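PDB 2W2L: D-mandelate dehydrogenase from Rhodotorula graminis, which probably catalyses the NAD-dependent interconversion of D-mandelate and its 2-keto acid, as a member of the D-isomer specific 2-hydroxyacid dehydrogenase family. Local coordinates for residues R14-L19 / F316-M321. Numbering follows the deposited sequence.
Sequences RHLDDL and FERLTM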
ATOM      1  N   ARG D  14      -7.809  25.878  -9.954  1.00 24.91           N
ATOM      2  CA  ARG D  14      -6.371  25.715  -9.718  1.00 25.70           C
ATOM      3  C   ARG D  14      -5.797  24.793 -10.808  1.00 25.38           C
ATOM      4  O   ARG D  14      -4.589  24.710 -10.932  1.00 25.39           O
ATOM      5  CB  ARG D  14      -6.112  25.082  -8.340  1.00 26.02           C
ATOM      6  CG  ARG D  14      -6.519  25.937  -7.148  1.00 30.22           C
ATOM      7  CD  ARG D  14      -5.317  26.778  -6.575  1.00 38.65           C
ATOM      8  NE  ARG D  14      -5.749  28.067  -6.007  1.00 41.73           N
ATOM      9  CZ  ARG D  14      -6.100  29.137  -6.730  1.00 42.42           C
ATOM     10  NH1 ARG D  14      -6.059  29.081  -8.058  1.00 43.10           N
ATOM     11  NH2 ARG D  14      -6.489  30.268  -6.128  1.00 41.84           N
ATOM     12  N   HIS D  15      -6.633  24.100 -11.589  1.00 24.26           N
ATOM     13  CA  HIS D  15      -6.097  23.073 -12.508  1.00 23.74           C
ATOM     14  C   HIS D  15      -6.554  23.138 -13.955  1.00 23.91           C
ATOM     15  O   HIS D  15      -5.736  23.029 -14.858  1.00 24.35           O
ATOM     16  CB  HIS D  15      -6.394  21.675 -12.003  1.00 23.55           C
ATOM     17  CG  HIS D  15      -5.985  21.442 -10.586  1.00 22.92           C
ATOM     18  ND1 HIS D  15      -4.684  21.150 -10.229  1.00 20.67           N
ATOM     19  CD2 HIS D  15      -6.712  21.428  -9.440  1.00 22.66           C
ATOM     20  CE1 HIS D  15      -4.625  20.985  -8.917  1.00 23.87           C
ATOM     21  NE2 HIS D  15      -5.839  21.150  -8.414  1.00 25.60           N
ATOM     22  N   LEU D  16      -7.859  23.257 -14.188  1.00 23.96           N
ATOM     23  CA  LEU D  16      -8.362  23.360 -15.547  1.00 23.28           C
ATOM     24  C   LEU D  16      -8.402  24.831 -15.925  1.00 23.03           C
ATOM     25  O   LEU D  16      -9.469  25.454 -15.904  1.00 22.18           O
ATOM     26  CB  LEU D  16      -9.739  22.689 -15.679  1.00 23.32           C
ATOM     27  CG  LEU D  16      -9.879  21.233 -15.185  1.00 23.52           C
ATOM     28  CD1 LEU D  16     -11.181  20.624 -15.641  1.00 24.98           C
ATOM     29  CD2 LEU D  16      -8.746  20.345 -15.668  1.00 24.93           C
ATOM     30  N   ASP D  17      -7.230  25.370 -16.269  1.00 22.37           N
ATOM     31  CA  ASP D  17      -7.082  26.807 -16.586  1.00 22.64           C
ATOM     32  C   ASP D  17      -7.902  27.276 -17.775  1.00 21.32           C
ATOM     33  O   ASP D  17      -8.584  28.297 -17.699  1.00 19.52           O
ATOM     34  CB  ASP D  17      -5.615  27.153 -16.851  1.00 23.58           C
ATOM     35  CG  ASP D  17      -4.786  27.191 -15.591  1.00 25.58           C
ATOM     36  OD1 ASP D  17      -5.026  26.376 -14.680  1.00 28.65           O
ATOM     37  OD2 ASP D  17      -3.870  28.033 -15.520  1.00 30.07           O
ATOM     38  N   ASP D  18      -7.819  26.525 -18.880  1.00 21.69           N
ATOM     39  CA  ASP D  18      -8.579  26.868 -20.102  1.00 21.08           C
ATOM     40  C   ASP D  18     -10.053  26.781 -19.813  1.00 19.80           C
ATOM     41  O   ASP D  18     -10.760  27.739 -20.066  1.00 20.08           O
ATOM     42  CB  ASP D  18      -8.186  25.999 -21.302  1.00 21.70           C
ATOM     43  CG  ASP D  18      -6.789  26.340 -21.848  1.00 26.00           C
ATOM     44  OD1 ASP D  18      -6.270  27.446 -21.515  1.00 30.29           O
ATOM     45  OD2 ASP D  18      -6.206  25.514 -22.606  1.00 26.71           O
ATOM     46  N   LEU D  19     -10.503  25.669 -19.232  1.00 18.49           N
ATOM     47  CA  LEU D  19     -11.936  25.444 -19.020  1.00 17.92           C
ATOM     48  C   LEU D  19     -12.520  26.541 -18.103  1.00 17.11           C
ATOM     49  O   LEU D  19     -13.658  26.983 -18.312  1.00 16.68           O
ATOM     50  CB  LEU D  19     -12.243  24.015 -18.513  1.00 17.24           C
ATOM     51  CG  LEU D  19     -13.700  23.530 -18.546  1.00 18.72           C
ATOM     52  CD1 LEU D  19     -14.373  23.527 -19.952  1.00 17.33           C
ATOM     53  CD2 LEU D  19     -13.901  22.166 -17.836  1.00 18.45           C
ATOM     54  N   PHE D 316     -13.054  17.318 -10.009  1.00 15.08           N
ATOM     55  CA  PHE D 316     -13.978  18.179  -9.267  1.00 14.72           C
ATOM     56  C   PHE D 316     -14.255  19.430 -10.093  1.00 15.07           C
ATOM     57  O   PHE D 316     -15.404  19.859 -10.241  1.00 15.56           O
ATOM     58  CB  PHE D 316     -13.425  18.599  -7.892  1.00 14.23           C
ATOM     59  CG  PHE D 316     -13.450  17.516  -6.850  1.00 12.99           C
ATOM     60  CD1 PHE D 316     -14.182  16.343  -7.033  1.00 12.51           C
ATOM     61  CD2 PHE D 316     -12.782  17.699  -5.640  1.00 15.28           C
ATOM     62  CE1 PHE D 316     -14.227  15.349  -6.032  1.00 12.77           C
ATOM     63  CE2 PHE D 316     -12.795  16.698  -4.624  1.00 15.00           C
ATOM     64  CZ  PHE D 316     -13.508  15.527  -4.827  1.00 12.94           C
ATOM     65  N   GLU D 317     -13.183  19.994 -10.653  1.00 14.98           N
ATOM     66  CA  GLU D 317     -13.281  21.199 -11.419  1.00 14.18           C
ATOM     67  C   GLU D 317     -13.969  20.936 -12.753  1.00 15.04           C
ATOM     68  O   GLU D 317     -14.753  21.788 -13.217  1.00 15.17           O
ATOM     69  CB  GLU D 317     -11.923  21.864 -11.615  1.00 13.92           C
ATOM     70  CG  GLU D 317     -11.274  22.394 -10.330  1.00 11.34           C
ATOM     71  CD  GLU D 317      -9.962  23.175 -10.613  1.00 12.77           C
ATOM     72  OE1 GLU D 317      -9.497  23.137 -11.774  1.00  9.74           O
ATOM     73  OE2 GLU D 317      -9.394  23.847  -9.694  1.00 10.61           O
ATOM     74  N   ARG D 318     -13.721  19.778 -13.368  1.00 14.60           N
ATOM     75  CA  ARG D 318     -14.349  19.569 -14.659  1.00 14.76           C
ATOM     76  C   ARG D 318     -15.841  19.513 -14.443  1.00 14.58           C
ATOM     77  O   ARG D 318     -16.596  20.237 -15.093  1.00 15.26           O
ATOM     78  CB  ARG D 318     -13.865  18.304 -15.370  1.00 15.27           C
ATOM     79  CG  ARG D 318     -14.349  18.214 -16.819  1.00 14.10           C
ATOM     80  CD  ARG D 318     -13.756  17.015 -17.553  1.00 14.88           C
ATOM     81  NE  ARG D 318     -14.327  15.777 -17.009  1.00 19.89           N
ATOM     82  CZ  ARG D 318     -15.588  15.372 -17.194  1.00 19.92           C
ATOM     83  NH1 ARG D 318     -16.422  16.101 -17.936  1.00 19.02           N
ATOM     84  NH2 ARG D 318     -16.027  14.260 -16.599  1.00 18.59           N
ATOM     85  N   LEU D 319     -16.253  18.694 -13.484  1.00 14.28           N
ATOM     86  CA  LEU D 319     -17.650  18.313 -13.354  1.00 13.55           C
ATOM     87  C   LEU D 319     -18.474  19.478 -12.859  1.00 13.92           C
ATOM     88  O   LEU D 319     -19.595  19.684 -13.340  1.00 14.06           O
ATOM     89  CB  LEU D 319     -17.835  17.101 -12.416  1.00 13.80           C
ATOM     90  CG  LEU D 319     -17.514  15.643 -12.790  1.00 13.32           C
ATOM     91  CD1 LEU D 319     -17.604  14.788 -11.516  1.00  5.32           C
ATOM     92  CD2 LEU D 319     -18.430  15.065 -13.980  1.00 11.14           C
ATOM     93  N   THR D 320     -17.958  20.239 -11.903  1.00 13.29           N
ATOM     94  CA  THR D 320     -18.740  21.361 -11.448  1.00 13.86           C
ATOM     95  C   THR D 320     -18.990  22.349 -12.615  1.00 14.62           C
ATOM     96  O   THR D 320     -20.137  22.744 -12.847  1.00 14.77           O
ATOM     97  CB  THR D 320     -18.105  22.060 -10.226  1.00 13.71           C
ATOM     98  OG1 THR D 320     -16.783  22.484 -10.565  1.00 16.15           O
ATOM     99  CG2 THR D 320     -18.014  21.130  -9.044  1.00 12.12           C
ATOM    100  N   MET D 321     -17.942  22.721 -13.372  1.00 14.80           N
ATOM    101  CA  MET D 321     -18.114  23.699 -14.444  1.00 14.93           C
ATOM    102  C   MET D 321     -19.015  23.095 -15.526  1.00 15.84           C
ATOM    103  O   MET D 321     -19.959  23.751 -16.008  1.00 16.67           O
ATOM    104  CB  MET D 321     -16.795  24.156 -15.042  1.00 14.05           C
ATOM    105  CG  MET D 321     -15.883  24.965 -14.088  1.00 16.13           C
ATOM    106  SD  MET D 321     -14.296  25.468 -14.863  1.00 15.79           S
ATOM    107  CE  MET D 321     -13.150  24.760 -13.718  1.00 10.79           C
TER
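Glu317, on the C-terminal helix 310-329, pushes its carboxylate into the turn that leads from strand 5-8 to helix 17-26 and takes up three consecutive backbone N-H groups. The turn belongs to the flavodoxin-like domain, the substrate-binding (catalytic) domain of this family, built on the five-stranded parallel sheet. After the NAD-binding Rossmann domain the chain returns here with helix 310-329, and the bonds fix that helix to the first beta-alpha connection, away from the NAD site. Glu317 OE2 accepts from Arg14 N at 2.6 Å in an almost straight bond (170°) on the syn side, somewhat out of the carboxylate plane. Its other oxygen, OE1, is shared: Leu16 N, 2.9 Å away, lies nearly along the C-O axis, whereas His15 N meets OE1 at 3.0 Å through a more bent bond (138°), also syn and slightly out of plane. With both oxygens bound, the carboxylate is fixed in rotation; the buried negative charge is probably eased by the three N-H dipoles. The reach comes from a chain extended beyond CG (chi2 -175°).

Beside this polar grip, Leu16, at the N-cap position of helix 17-26 and the centre of an inverse gamma turn, runs past Glu317 in the opposite direction and sets CD1 3.5 Å from Arg318 CA. Leu19, a turn further on, brings CD2 against the aliphatic part of Arg318, whose guanidinium group turns away to a salt bridge with Glu315. His15 crosses Glu317 at about a right angle, its CD2 3.6 Å from Glu317 OE2 and its ring oblique to the carboxylate; the ring also meets that of His314.

Met321 completes the apolar side, touching Ile56, Trp20 and Phe23 and so bridging helix 17-26 and strand 54-57. Bent at its last torsion, it places Met321 SD 3.8 Å from Leu19 O.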